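Local coordinates for protein monoacylglycerol lipase (Palaeococcus ferrophilus, PDB 6QE2) that hydrolyses monoacylglycerols to glycerol and fatty acid, probably through a serine nucleophile held on an alpha/beta-hydrolase fold, at residues L3-F8 / D71-E76; V17-L22 / Y44-P49; T92-A97 / V107-P112; Y96-P101 / K186-I191. All blocks are in the same frame, centred on the assembly; numbering follows the deposited sequence.

Overall arrangement
The four contacts sample an alpha/beta-hydrolase core from its edge strand inward and out again along one helix. Interactions 1 and 2, with centres about 10 Å apart, are joined by Tyr44, whose hydroxyl meets Glu76 OE1 of interaction 1. Interaction 2 passes to interaction 3, their centres about 12 Å apart, where Val19 packs on Val93 and Trp48 on Thr92. Interactions 3 and 4, about 10 Å between centres, share Tyr96 and Ala97 on helix 88-99, the helix that follows the probable nucleophile elbow around Ser87. Interactions 1 and 4 have centres about 21 Å apart, yet Asp71 reaches both Tyr96 and Arg100. A bound glycerol lies about 7 Å from the His20 side chain in interaction 2.

Interaction 1. Residues L3-F8 / D71-E76; sequences LYRAKF and DSIIEE
Arg5 reaches from the edge strand to Ser72 on helix 63-77, and its side chain can be followed outward atom by atom. CB points toward the helix, and CG lies anti to the carbonyl carbon (chi1 -57°). From there the chain runs extended through CD to NE, a spacer that spans the distance without itself touching 71-76. Contact begins at the guanidinium. NH2 donates to Ser72 OG at 3.2 Å, with the hydroxyl oxygen almost exactly in the guanidinium plane, while NH1 adds a weak bond to the same OG at 3.5 Å. NH1 also lies 3.6 Å from Ile73 CG1 and bonds to the hydroxyl of Tyr44, which in turn meets Glu76 OE1. Ser72 OG is bonded to Ile69 O in its own helix as well, and an alanine here would probably leave the NH2 end of Arg5 without its in-plane acceptor and freer to turn. Two residues further along the strand, Lys7 and Glu76 meet tip to tip in a long, weak salt bridge, NZ to OE2 3.4 Å. Strand 5-8 runs antiparallel to strand 42-46 at the margin of the mixed sheet, and the 71-76 part of helix 63-77 runs at 45° to strand 5-8, with Ile73 packing on Tyr44 and Phe46 of strand 42-46 and on Val17 of strand 15-19.

Interaction 2. Residues V17-L22 / Y44-P49; sequences VLVHGL and YAFDWP
Val17 opens the parallel pairing with Tyr44, its CA-H directed at Tyr44 O and its CG2 beside Tyr44 CB. The next residue makes the backbone bond, Leu18 N to Tyr44 O at 3.0 Å and nearly straight, while Leu18 CD2 rests 4.2 Å from Ala45 CB on the other face of the sheet. Beyond this point the strands splay, and a water takes over the pairing: it donates to Leu18 O and Phe46 O and accepts from His20 N. These are the two parallel strands of a beta-alpha-beta unit, connected through helix 30-38, in the alpha/beta-hydrolase sheet. Val19 sends its two methyls to different rings, CG2 to Phe46 CE1 at 4.1 Å and CG1 to Trp48 NE1 at 3.6 Å. His20 begins a His-Gly sequence that, in related lipases, leads into the oxyanion-hole loop. Its CG sits between the backbone N and the carbonyl carbon (chi1 69°), and the ring is gripped at both nitrogens: ND1 donates in plane to Gly21 O at 2.8 Å, and NE2 accepts from Trp48 N at 3.0 Å, a donor tilted 31° from the ring plane. Trp48 CD1 lies over one face of the imidazole, toward its rim, the two rings inclined at 46°.

Interaction 3. Residues T92-A97 / V107-P112; sequences TVIRYA and VVASSP
Val93 and Val107 meet methyl to methyl, CG2 on CG2 at 3.5 Å, at the heart of a contact between helix and sheet carried by apolar side chains. Val107 CG2 lies anti to its backbone N, whereas CG1 occupies the slot between N and the carbonyl carbon (chi1 54°), and the fork lets one residue serve two helix positions: CG1 reaches Ala97 CB, a turn further along, at 4.0 Å. On the next flank Ile94 stretches out its CD1, anti about chi2 at 166°, to a point 3.8 Å from Ala109 CB and 3.7 Å from Pro112 CB. No hydrogen bond crosses between the segments. Helix 88-99 and strand 106-110 are the second and third elements of a beta-alpha-beta unit that begins with strand 82-86, and the axes of 92-97 and 107-110 stand at 152°, roughly antiparallel, in keeping with a beta-alpha-beta crossover. The strand-to-helix turn of this unit carries the probable nucleophile elbow, and Val93 also touches residues of that elbow. In the next shell, Leu83 backs Val93, and Ile104 meets Ala97. The strand is fixed by backbone bonds to strand 82-86 on one flank and to strand 195-200 on the other, while Val108 turns away to pack on Phe84, Leu196 and Leu198. Past the strand end, Ser111 OG bonds to the carbonyl oxygen of His233, the probable triad histidine.

Interaction 4. Residues Y96-P101 / K186-I191; sequences YAETRP and KEAERI
The guanidinium of Arg190 lies flat over the backbone carbonyl of Glu98 where the C-terminal end of helix 88-99 in the alpha/beta-hydrolase core meets the 3-10 turn leading from helix 171-186 toward strand 195-200, with Glu98 O 3.1 Å above the centre of the guanidinium plane. The Glu98 side chain crosses Ile191 obliquely, CG to CG1 3.4 Å, and its CG also presses on Glu187 O at 3.3 Å. The planes of its carboxylate and that of Glu187 are 41° apart, with Glu98 OE1 4.4 Å from Glu187 OE1, a pairing of like charges that Arg95 NH1 probably relieves by salt-bridging both. An alanine in place of Glu98 would probably deprive Arg95 of one of these carboxylates and open a gap beside Ile191 CG1. Pro101 CB closes over Arg190 O at 3.5 Å. In the plane of the guanidinium, NH1 is salt-bridged to Glu187 OE1 at 2.9 Å, while NH2 donates to a water that in turn donates to Thr99 O.

Interaction 1. Residues L3-F8 / D71-E76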
loop_
_atom_site.group_PDB
_atom_site.type_symbol
_atom_site.label_atom_id
_atom_site.label_comp_id
_atom_site.label_asym_id
_atom_site.label_seq_id
_atom_site.Cartn_x
_atom_site.Cartn_y
_atom_site.Cartn_z
ATOM N N LEU A 3 1.823 15.997 9.539
ATOM C CA LEU A 3 2.441 14.763 9.110
ATOM C C LEU A 3 3.859 14.931 8.644
ATOM O O LEU A 3 4.324 16.030 8.406
ATOM C CB LEU A 3 1.672 14.182 7.938
ATOM C CG LEU A 3 0.216 13.812 8.093
ATOM C CD1 LEU A 3 -0.309 13.502 6.706
ATOM C CD2 LEU A 3 0.116 12.593 8.979
ATOM N N TYR A 4 4.543 13.806 8.508
ATOM C CA TYR A 4 5.885 13.820 7.981
ATOM C C TYR A 4 5.690 13.674 6.484
ATOM O O TYR A 4 5.165 12.668 6.019
ATOM C CB TYR A 4 6.718 12.658 8.509
ATOM C CG TYR A 4 7.908 12.372 7.629
ATOM C CD1 TYR A 4 9.073 13.116 7.739
ATOM C CD2 TYR A 4 7.854 11.381 6.665
ATOM C CE1 TYR A 4 10.157 12.867 6.924
ATOM C CE2 TYR A 4 8.934 11.124 5.846
ATOM C CZ TYR A 4 10.082 11.871 5.979
ATOM O OH TYR A 4 11.158 11.615 5.163
ATOM N N ARG A 5 6.081 14.698 5.740
ATOM C CA ARG A 5 5.954 14.694 4.294
ATOM C C ARG A 5 7.303 15.038 3.693
ATOM O O ARG A 5 8.008 15.902 4.205
ATOM C CB ARG A 5 4.931 15.736 3.843
ATOM C CG ARG A 5 3.542 15.586 4.439
ATOM C CD ARG A 5 2.778 16.892 4.301
ATOM N NE ARG A 5 1.387 16.785 4.724
ATOM C CZ ARG A 5 0.362 16.669 3.888
ATOM N NH1 ARG A 5 0.573 16.639 2.581
ATOM N NH2 ARG A 5 -0.872 16.581 4.357
ATOM N N ALA A 6 7.669 14.367 2.610
ATOM C CA ALA A 6 8.937 14.656 1.980
ATOM C C ALA A 6 8.877 14.494 0.477
ATOM O O ALA A 6 8.276 13.560 -0.022
ATOM C CB ALA A 6 10.013 13.755 2.546
ATOM N N LYS A 7 9.488 15.429 -0.237
ATOM C CA LYS A 7 9.548 15.328 -1.686
ATOM C C LYS A 7 10.974 14.997 -2.096
ATOM O O LYS A 7 11.926 15.611 -1.607
ATOM C CB LYS A 7 9.096 16.627 -2.364
ATOM C CG LYS A 7 7.653 17.024 -2.071
ATOM C CD LYS A 7 7.199 18.126 -3.023
ATOM C CE LYS A 7 7.687 19.492 -2.598
ATOM N NZ LYS A 7 6.657 20.534 -2.869
ATOM N N PHE A 8 11.114 14.041 -3.017
ATOM C CA PHE A 8 12.413 13.578 -3.478
ATOM C C PHE A 8 12.497 13.733 -4.989
ATOM O O PHE A 8 11.546 13.418 -5.709
ATOM C CB PHE A 8 12.665 12.106 -3.108
ATOM C CG PHE A 8 12.633 11.825 -1.627
ATOM C CD1 PHE A 8 11.481 11.344 -1.027
ATOM C CD2 PHE A 8 13.754 12.031 -0.843
ATOM C CE1 PHE A 8 11.448 11.080 0.333
ATOM C CE2 PHE A 8 13.728 11.772 0.514
ATOM C CZ PHE A 8 12.574 11.296 1.104
ATOM N N ASP A 71 -5.584 13.431 -1.213
ATOM C CA ASP A 71 -6.301 14.566 -1.778
ATOM C C ASP A 71 -5.466 15.827 -1.594
ATOM O O ASP A 71 -5.262 16.580 -2.521
ATOM C CB ASP A 71 -7.626 14.789 -1.054
ATOM C CG ASP A 71 -8.712 13.846 -1.494
ATOM O OD1 ASP A 71 -8.624 13.262 -2.580
ATOM O OD2 ASP A 71 -9.681 13.709 -0.736
ATOM N N SER A 72 -5.011 16.048 -0.369
ATOM C CA SER A 72 -4.189 17.194 -0.027
ATOM C C SER A 72 -2.887 17.234 -0.818
ATOM O O SER A 72 -2.455 18.294 -1.227
ATOM C CB SER A 72 -3.902 17.222 1.476
ATOM O OG SER A 72 -2.809 16.406 1.825
ATOM N N ILE A 73 -2.266 16.081 -1.027
ATOM C CA ILE A 73 -1.022 16.048 -1.786
ATOM C C ILE A 73 -1.274 16.426 -3.239
ATOM O O ILE A 73 -0.490 17.166 -3.844
ATOM C CB ILE A 73 -0.367 14.659 -1.663
ATOM C CG1 ILE A 73 0.087 14.410 -0.221
ATOM C CG2 ILE A 73 0.803 14.528 -2.635
ATOM C CD1 ILE A 73 0.521 12.972 0.038
ATOM N N ILE A 74 -2.359 15.916 -3.830
ATOM C CA ILE A 74 -2.669 16.257 -5.217
ATOM C C ILE A 74 -2.996 17.746 -5.342
ATOM O O ILE A 74 -2.614 18.396 -6.324
ATOM C CB ILE A 74 -3.802 15.359 -5.747
ATOM C CG1 ILE A 74 -3.312 13.912 -5.854
ATOM C CG2 ILE A 74 -4.299 15.834 -7.105
ATOM C CD1 ILE A 74 -4.385 12.936 -6.271
ATOM N N GLU A 75 -3.681 18.315 -4.347
ATOM C CA GLU A 75 -3.930 19.759 -4.363
ATOM C C GLU A 75 -2.627 20.548 -4.296
ATOM O O GLU A 75 -2.465 21.558 -4.993
ATOM C CB GLU A 75 -4.820 20.162 -3.185
ATOM C CG GLU A 75 -5.201 21.651 -3.211
ATOM C CD GLU A 75 -6.143 22.067 -2.094
ATOM O OE1 GLU A 75 -7.267 21.532 -1.990
ATOM O OE2 GLU A 75 -5.754 22.976 -1.328
ATOM N N GLU A 76 -1.688 20.102 -3.455
ATOM C CA GLU A 76 -0.400 20.780 -3.335
ATOM C C GLU A 76 0.397 20.705 -4.629
ATOM O O GLU A 76 1.026 21.688 -5.042
ATOM C CB GLU A 76 0.402 20.161 -2.191
ATOM C CG GLU A 76 1.818 20.706 -2.053
ATOM C CD GLU A 76 2.630 19.944 -1.026
ATOM O OE1 GLU A 76 2.031 19.141 -0.275
ATOM O OE2 GLU A 76 3.862 20.147 -0.964
#

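Interaction 2. Residues V17-L22 / Y44-P49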
loop_
_atom_site.group_PDB
_atom_site.type_symbol
_atom_site.label_atom_id
_atom_site.label_comp_id
_atom_site.label_asym_id
_atom_site.label_seq_id
_atom_site.Cartn_x
_atom_site.Cartn_y
_atom_site.Cartn_z
ATOM N N VAL A 17 3.199 9.283 -5.897
ATOM C CA VAL A 17 2.890 9.400 -4.483
ATOM C C VAL A 17 3.039 8.019 -3.877
ATOM O O VAL A 17 2.435 7.076 -4.339
ATOM C CB VAL A 17 1.468 9.915 -4.233
ATOM C CG1 VAL A 17 1.183 9.941 -2.747
ATOM C CG2 VAL A 17 1.293 11.299 -4.823
ATOM N N LEU A 18 3.857 7.927 -2.842
ATOM C CA LEU A 18 4.127 6.668 -2.176
ATOM C C LEU A 18 3.278 6.495 -0.931
ATOM O O LEU A 18 3.283 7.337 -0.059
ATOM C CB LEU A 18 5.601 6.592 -1.803
ATOM C CG LEU A 18 5.978 5.437 -0.885
ATOM C CD1 LEU A 18 6.225 4.197 -1.714
ATOM C CD2 LEU A 18 7.200 5.775 -0.064
ATOM N N VAL A 19 2.569 5.378 -0.859
ATOM C CA VAL A 19 1.676 5.078 0.248
ATOM C C VAL A 19 2.083 3.757 0.901
ATOM O O VAL A 19 1.865 2.697 0.342
ATOM C CB VAL A 19 0.225 5.009 -0.251
ATOM C CG1 VAL A 19 -0.737 4.876 0.905
ATOM C CG2 VAL A 19 -0.104 6.239 -1.072
ATOM N N HIS A 20 2.681 3.847 2.095
ATOM C CA HIS A 20 3.184 2.662 2.807
ATOM C C HIS A 20 2.026 1.899 3.466
ATOM O O HIS A 20 0.867 2.293 3.397
ATOM C CB HIS A 20 4.279 3.049 3.839
ATOM C CG HIS A 20 3.798 3.832 5.039
ATOM N ND1 HIS A 20 3.030 3.246 6.041
ATOM C CD2 HIS A 20 3.991 5.115 5.416
ATOM C CE1 HIS A 20 2.764 4.144 6.968
ATOM N NE2 HIS A 20 3.341 5.287 6.621
ATOM N N GLY A 21 2.393 0.770 4.076
ATOM C CA GLY A 21 1.434 -0.161 4.637
ATOM C C GLY A 21 1.378 -0.083 6.164
ATOM O O GLY A 21 1.994 0.769 6.804
ATOM N N LEU A 22 0.672 -1.057 6.754
ATOM C CA LEU A 22 0.369 -0.985 8.177
ATOM C C LEU A 22 1.632 -1.226 8.969
ATOM O O LEU A 22 2.320 -2.212 8.734
ATOM C CB LEU A 22 -0.647 -2.113 8.524
ATOM C CG LEU A 22 -0.955 -2.276 10.022
ATOM C CD1 LEU A 22 -1.711 -1.092 10.563
ATOM C CD2 LEU A 22 -1.817 -3.504 10.185
ATOM N N TYR A 44 6.660 11.820 -3.883
ATOM C CA TYR A 44 6.093 12.479 -2.713
ATOM C C TYR A 44 5.822 11.387 -1.692
ATOM O O TYR A 44 4.980 10.513 -1.922
ATOM C CB TYR A 44 4.821 13.248 -3.068
ATOM C CG TYR A 44 4.370 14.242 -2.013
ATOM C CD1 TYR A 44 4.003 13.821 -0.741
ATOM C CD2 TYR A 44 4.313 15.596 -2.293
ATOM C CE1 TYR A 44 3.593 14.723 0.223
ATOM C CE2 TYR A 44 3.903 16.507 -1.335
ATOM C CZ TYR A 44 3.540 16.059 -0.080
ATOM O OH TYR A 44 3.126 16.953 0.879
ATOM N N ALA A 45 6.547 11.427 -0.582
ATOM C CA ALA A 45 6.404 10.433 0.469
ATOM C C ALA A 45 5.762 11.064 1.692
ATOM O O ALA A 45 5.932 12.256 1.963
ATOM C CB ALA A 45 7.761 9.832 0.846
ATOM N N PHE A 46 5.020 10.253 2.436
ATOM C CA PHE A 46 4.492 10.697 3.714
ATOM C C PHE A 46 4.382 9.478 4.612
ATOM O O PHE A 46 4.320 8.343 4.140
ATOM C CB PHE A 46 3.121 11.386 3.579
ATOM C CG PHE A 46 1.998 10.446 3.186
ATOM C CD1 PHE A 46 1.754 10.144 1.854
ATOM C CD2 PHE A 46 1.203 9.853 4.156
ATOM C CE1 PHE A 46 0.729 9.276 1.497
ATOM C CE2 PHE A 46 0.181 8.976 3.806
ATOM C CZ PHE A 46 -0.053 8.689 2.473
ATOM N N ASP A 47 4.363 9.722 5.915
ATOM C CA ASP A 47 4.075 8.677 6.884
ATOM C C ASP A 47 2.647 8.855 7.373
ATOM O O ASP A 47 2.236 9.969 7.715
ATOM C CB ASP A 47 5.072 8.714 8.047
ATOM C CG ASP A 47 6.454 8.207 7.648
ATOM O OD1 ASP A 47 6.610 7.742 6.498
ATOM O OD2 ASP A 47 7.385 8.260 8.479
ATOM N N TRP A 48 1.872 7.768 7.341
ATOM C CA TRP A 48 0.496 7.798 7.814
ATOM C C TRP A 48 0.418 8.324 9.241
ATOM O O TRP A 48 1.377 8.179 10.010
ATOM C CB TRP A 48 -0.117 6.402 7.817
ATOM C CG TRP A 48 -0.454 5.757 6.509
ATOM C CD1 TRP A 48 0.370 5.570 5.432
ATOM C CD2 TRP A 48 -1.688 5.107 6.184
ATOM N NE1 TRP A 48 -0.292 4.875 4.447
ATOM C CE2 TRP A 48 -1.556 4.574 4.885
ATOM C CE3 TRP A 48 -2.898 4.929 6.865
ATOM C CZ2 TRP A 48 -2.590 3.883 4.251
ATOM C CZ3 TRP A 48 -3.922 4.237 6.237
ATOM C CH2 TRP A 48 -3.763 3.727 4.939
ATOM N N PRO A 49 -0.716 8.894 9.638
ATOM C CA PRO A 49 -0.947 9.159 11.061
ATOM C C PRO A 49 -0.713 7.892 11.870
ATOM O O PRO A 49 -1.062 6.789 11.440
ATOM C CB PRO A 49 -2.415 9.596 11.105
ATOM C CG PRO A 49 -2.708 10.105 9.723
ATOM C CD PRO A 49 -1.859 9.283 8.795
HETATM O O HOH W 1 3.563 6.523 2.475
#

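Interaction 3. Residues T92-A97 / V107-P112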
loop_
_atom_site.group_PDB
_atom_site.type_symbol
_atom_site.label_atom_id
_atom_site.label_comp_id
_atom_site.label_asym_id
_atom_site.label_seq_id
_atom_site.Cartn_x
_atom_site.Cartn_y
_atom_site.Cartn_z
ATOM N N THR A 92 -5.290 1.086 -0.260
ATOM C CA THR A 92 -5.625 2.507 -0.220
ATOM C C THR A 92 -5.554 3.142 -1.605
ATOM O O THR A 92 -6.446 3.907 -1.992
ATOM C CB THR A 92 -4.686 3.214 0.759
ATOM O OG1 THR A 92 -4.860 2.654 2.073
ATOM C CG2 THR A 92 -4.978 4.709 0.812
ATOM N N VAL A 93 -4.504 2.845 -2.376
ATOM C CA VAL A 93 -4.393 3.491 -3.681
ATOM C C VAL A 93 -5.428 2.932 -4.655
ATOM O O VAL A 93 -5.920 3.656 -5.530
ATOM C CB VAL A 93 -2.953 3.381 -4.228
ATOM C CG1 VAL A 93 -2.004 4.128 -3.314
ATOM C CG2 VAL A 93 -2.513 1.926 -4.374
ATOM N N ILE A 94 -5.810 1.664 -4.506
ATOM C CA ILE A 94 -6.910 1.135 -5.304
ATOM C C ILE A 94 -8.213 1.845 -4.947
ATOM O O ILE A 94 -8.985 2.243 -5.827
ATOM C CB ILE A 94 -7.012 -0.389 -5.115
ATOM C CG1 ILE A 94 -5.809 -1.064 -5.780
ATOM C CG2 ILE A 94 -8.323 -0.916 -5.688
ATOM C CD1 ILE A 94 -5.608 -2.506 -5.381
ATOM N N ARG A 95 -8.480 2.022 -3.649
ATOM C CA ARG A 95 -9.686 2.738 -3.246
ATOM C C ARG A 95 -9.655 4.186 -3.710
ATOM O O ARG A 95 -10.698 4.748 -4.062
ATOM C CB ARG A 95 -9.868 2.664 -1.732
ATOM C CG ARG A 95 -10.208 1.265 -1.225
ATOM C CD ARG A 95 -11.642 0.840 -1.589
ATOM N NE ARG A 95 -12.634 1.739 -0.998
ATOM C CZ ARG A 95 -13.646 2.287 -1.665
ATOM N NH1 ARG A 95 -13.825 2.013 -2.953
ATOM N NH2 ARG A 95 -14.493 3.100 -1.040
ATOM N N TYR A 96 -8.470 4.799 -3.738
ATOM C CA TYR A 96 -8.370 6.155 -4.262
ATOM C C TYR A 96 -8.685 6.184 -5.753
ATOM O O TYR A 96 -9.414 7.068 -6.221
ATOM C CB TYR A 96 -6.982 6.728 -3.993
ATOM C CG TYR A 96 -6.978 8.236 -4.115
ATOM C CD1 TYR A 96 -7.262 9.037 -3.017
ATOM C CD2 TYR A 96 -6.745 8.856 -5.337
ATOM C CE1 TYR A 96 -7.291 10.415 -3.119
ATOM C CE2 TYR A 96 -6.763 10.243 -5.446
ATOM C CZ TYR A 96 -7.042 11.012 -4.335
ATOM O OH TYR A 96 -7.072 12.387 -4.431
ATOM N N ALA A 97 -8.154 5.219 -6.511
ATOM C CA ALA A 97 -8.448 5.140 -7.936
ATOM C C ALA A 97 -9.925 4.898 -8.203
ATOM O O ALA A 97 -10.421 5.258 -9.276
ATOM C CB ALA A 97 -7.603 4.041 -8.586
ATOM N N VAL A 107 -2.171 3.725 -11.215
ATOM C CA VAL A 107 -2.016 3.192 -9.866
ATOM C C VAL A 107 -1.230 1.889 -9.919
ATOM O O VAL A 107 -1.522 1.006 -10.735
ATOM C CB VAL A 107 -3.377 3.003 -9.159
ATOM C CG1 VAL A 107 -4.341 2.155 -9.992
ATOM C CG2 VAL A 107 -3.173 2.400 -7.790
ATOM N N VAL A 108 -0.204 1.791 -9.075
ATOM C CA VAL A 108 0.607 0.590 -8.913
ATOM C C VAL A 108 0.376 0.097 -7.495
ATOM O O VAL A 108 0.581 0.850 -6.533
ATOM C CB VAL A 108 2.100 0.863 -9.143
ATOM C CG1 VAL A 108 2.903 -0.421 -8.976
ATOM C CG2 VAL A 108 2.341 1.508 -10.509
ATOM N N ALA A 109 -0.060 -1.150 -7.358
ATOM C CA ALA A 109 -0.341 -1.735 -6.053
ATOM C C ALA A 109 0.540 -2.960 -5.855
ATOM O O ALA A 109 0.447 -3.927 -6.617
ATOM C CB ALA A 109 -1.820 -2.099 -5.920
ATOM N N SER A 110 1.415 -2.896 -4.857
ATOM C CA SER A 110 2.244 -4.019 -4.443
ATOM C C SER A 110 1.530 -4.767 -3.325
ATOM O O SER A 110 1.207 -4.174 -2.294
ATOM C CB SER A 110 3.611 -3.516 -3.980
ATOM O OG SER A 110 4.219 -4.409 -3.064
ATOM N N SER A 111 1.304 -6.071 -3.523
ATOM C CA SER A 111 0.640 -6.927 -2.540
ATOM C C SER A 111 -0.555 -6.252 -1.869
ATOM O O SER A 111 -0.607 -6.195 -0.635
ATOM C CB SER A 111 1.638 -7.364 -1.463
ATOM O OG SER A 111 2.764 -8.022 -2.030
ATOM N N PRO A 112 -1.515 -5.714 -2.621
ATOM C CA PRO A 112 -2.613 -4.981 -1.981
ATOM C C PRO A 112 -3.479 -5.905 -1.138
ATOM O O PRO A 112 -3.655 -7.090 -1.444
ATOM C CB PRO A 112 -3.397 -4.405 -3.167
ATOM C CG PRO A 112 -3.078 -5.323 -4.307
ATOM C CD PRO A 112 -1.664 -5.758 -4.088
#

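Interaction 4. Residues Y96-P101 / K186-I191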
loop_
_atom_site.group_PDB
_atom_site.type_symbol
_atom_site.label_atom_id
_atom_site.label_comp_id
_atom_site.label_asym_id
_atom_site.label_seq_id
_atom_site.Cartn_x
_atom_site.Cartn_y
_atom_site.Cartn_z
ATOM N N TYR A 96 -8.470 4.799 -3.738
ATOM C CA TYR A 96 -8.370 6.155 -4.262
ATOM C C TYR A 96 -8.685 6.184 -5.753
ATOM O O TYR A 96 -9.414 7.068 -6.221
ATOM C CB TYR A 96 -6.982 6.728 -3.993
ATOM C CG TYR A 96 -6.978 8.236 -4.115
ATOM C CD1 TYR A 96 -7.262 9.037 -3.017
ATOM C CD2 TYR A 96 -6.745 8.856 -5.337
ATOM C CE1 TYR A 96 -7.291 10.415 -3.119
ATOM C CE2 TYR A 96 -6.763 10.243 -5.446
ATOM C CZ TYR A 96 -7.042 11.012 -4.335
ATOM O OH TYR A 96 -7.072 12.387 -4.431
ATOM N N ALA A 97 -8.154 5.219 -6.511
ATOM C CA ALA A 97 -8.448 5.140 -7.936
ATOM C C ALA A 97 -9.925 4.898 -8.203
ATOM O O ALA A 97 -10.421 5.258 -9.276
ATOM C CB ALA A 97 -7.603 4.041 -8.586
ATOM N N GLU A 98 -10.640 4.323 -7.234
ATOM C CA GLU A 98 -12.067 4.075 -7.379
ATOM C C GLU A 98 -12.901 5.293 -6.999
ATOM O O GLU A 98 -13.915 5.577 -7.645
ATOM C CB GLU A 98 -12.461 2.875 -6.524
ATOM C CG GLU A 98 -12.005 1.578 -7.142
ATOM C CD GLU A 98 -12.139 0.385 -6.232
ATOM O OE1 GLU A 98 -12.451 0.556 -5.038
ATOM O OE2 GLU A 98 -11.926 -0.738 -6.725
ATOM N N THR A 99 -12.493 6.025 -5.963
ATOM C CA THR A 99 -13.306 7.111 -5.427
ATOM C C THR A 99 -12.905 8.494 -5.928
ATOM O O THR A 99 -13.714 9.423 -5.827
ATOM C CB THR A 99 -13.253 7.097 -3.899
ATOM O OG1 THR A 99 -11.893 7.210 -3.476
ATOM C CG2 THR A 99 -13.847 5.791 -3.354
ATOM N N ARG A 100 -11.683 8.659 -6.432
ATOM C CA ARG A 100 -11.246 9.870 -7.129
ATOM C C ARG A 100 -10.731 9.477 -8.514
ATOM O O ARG A 100 -9.558 9.703 -8.837
ATOM C CB ARG A 100 -10.160 10.601 -6.342
ATOM C CG ARG A 100 -10.614 11.282 -5.053
ATOM C CD ARG A 100 -10.774 10.301 -3.876
ATOM N NE ARG A 100 -10.646 10.980 -2.582
ATOM C CZ ARG A 100 -11.087 10.489 -1.424
ATOM N NH1 ARG A 100 -11.691 9.305 -1.382
ATOM N NH2 ARG A 100 -10.922 11.182 -0.299
ATOM N N PRO A 101 -11.589 8.895 -9.362
ATOM C CA PRO A 101 -11.080 8.180 -10.547
ATOM C C PRO A 101 -10.344 9.055 -11.539
ATOM O O PRO A 101 -9.469 8.550 -12.256
ATOM C CB PRO A 101 -12.349 7.582 -11.177
ATOM C CG PRO A 101 -13.425 7.738 -10.167
ATOM C CD PRO A 101 -13.061 8.881 -9.297
ATOM N N LYS A 186 -16.128 -4.372 -4.884
ATOM C CA LYS A 186 -17.450 -3.955 -5.347
ATOM C C LYS A 186 -17.365 -2.798 -6.334
ATOM O O LYS A 186 -18.157 -2.727 -7.283
ATOM C CB LYS A 186 -18.330 -3.572 -4.157
ATOM C CG LYS A 186 -18.797 -4.758 -3.340
ATOM C CD LYS A 186 -19.667 -4.320 -2.176
ATOM C CE LYS A 186 -20.148 -5.517 -1.377
ATOM N NZ LYS A 186 -20.939 -5.108 -0.182
ATOM N N GLU A 187 -16.413 -1.885 -6.135
ATOM C CA GLU A 187 -16.297 -0.679 -6.944
ATOM C C GLU A 187 -15.188 -0.769 -7.990
ATOM O O GLU A 187 -14.751 0.269 -8.504
ATOM C CB GLU A 187 -16.081 0.534 -6.038
ATOM C CG GLU A 187 -17.168 0.699 -4.989
ATOM C CD GLU A 187 -17.054 1.993 -4.204
ATOM O OE1 GLU A 187 -16.186 2.831 -4.532
ATOM O OE2 GLU A 187 -17.839 2.171 -3.249
ATOM N N ALA A 188 -14.750 -1.985 -8.332
ATOM C CA ALA A 188 -13.622 -2.158 -9.245
ATOM C C ALA A 188 -13.863 -1.469 -10.585
ATOM O O ALA A 188 -12.928 -0.928 -11.190
ATOM C CB ALA A 188 -13.349 -3.648 -9.454
ATOM N N GLU A 189 -15.111 -1.466 -11.058
ATOM C CA GLU A 189 -15.433 -0.864 -12.347
ATOM C C GLU A 189 -15.308 0.656 -12.354
ATOM O O GLU A 189 -15.353 1.255 -13.434
ATOM C CB GLU A 189 -16.841 -1.274 -12.782
ATOM C CG GLU A 189 -16.998 -2.773 -12.952
ATOM C CD GLU A 189 -18.186 -3.155 -13.815
ATOM O OE1 GLU A 189 -19.019 -2.275 -14.118
ATOM O OE2 GLU A 189 -18.281 -4.340 -14.197
ATOM N N ARG A 190 -15.165 1.295 -11.193
ATOM C CA ARG A 190 -15.020 2.745 -11.149
ATOM C C ARG A 190 -13.633 3.213 -11.575
ATOM O O ARG A 190 -13.469 4.391 -11.909
ATOM C CB ARG A 190 -15.315 3.266 -9.739
ATOM C CG ARG A 190 -16.717 2.965 -9.254
ATOM C CD ARG A 190 -17.010 3.630 -7.912
ATOM N NE ARG A 190 -17.035 5.086 -7.992
ATOM C CZ ARG A 190 -16.993 5.890 -6.933
ATOM N NH1 ARG A 190 -16.920 5.375 -5.713
ATOM N NH2 ARG A 190 -17.024 7.208 -7.091
ATOM N N ILE A 191 -12.644 2.318 -11.571
ATOM C CA ILE A 191 -11.296 2.717 -11.933
ATOM C C ILE A 191 -11.242 3.013 -13.429
ATOM O O ILE A 191 -11.679 2.196 -14.254
ATOM C CB ILE A 191 -10.276 1.638 -11.558
ATOM C CG1 ILE A 191 -10.225 1.504 -10.016
ATOM C CG2 ILE A 191 -8.890 2.042 -12.146
ATOM C CD1 ILE A 191 -9.145 0.633 -9.493
HETATM O O HOH W 2 -16.420 9.140 -4.876
#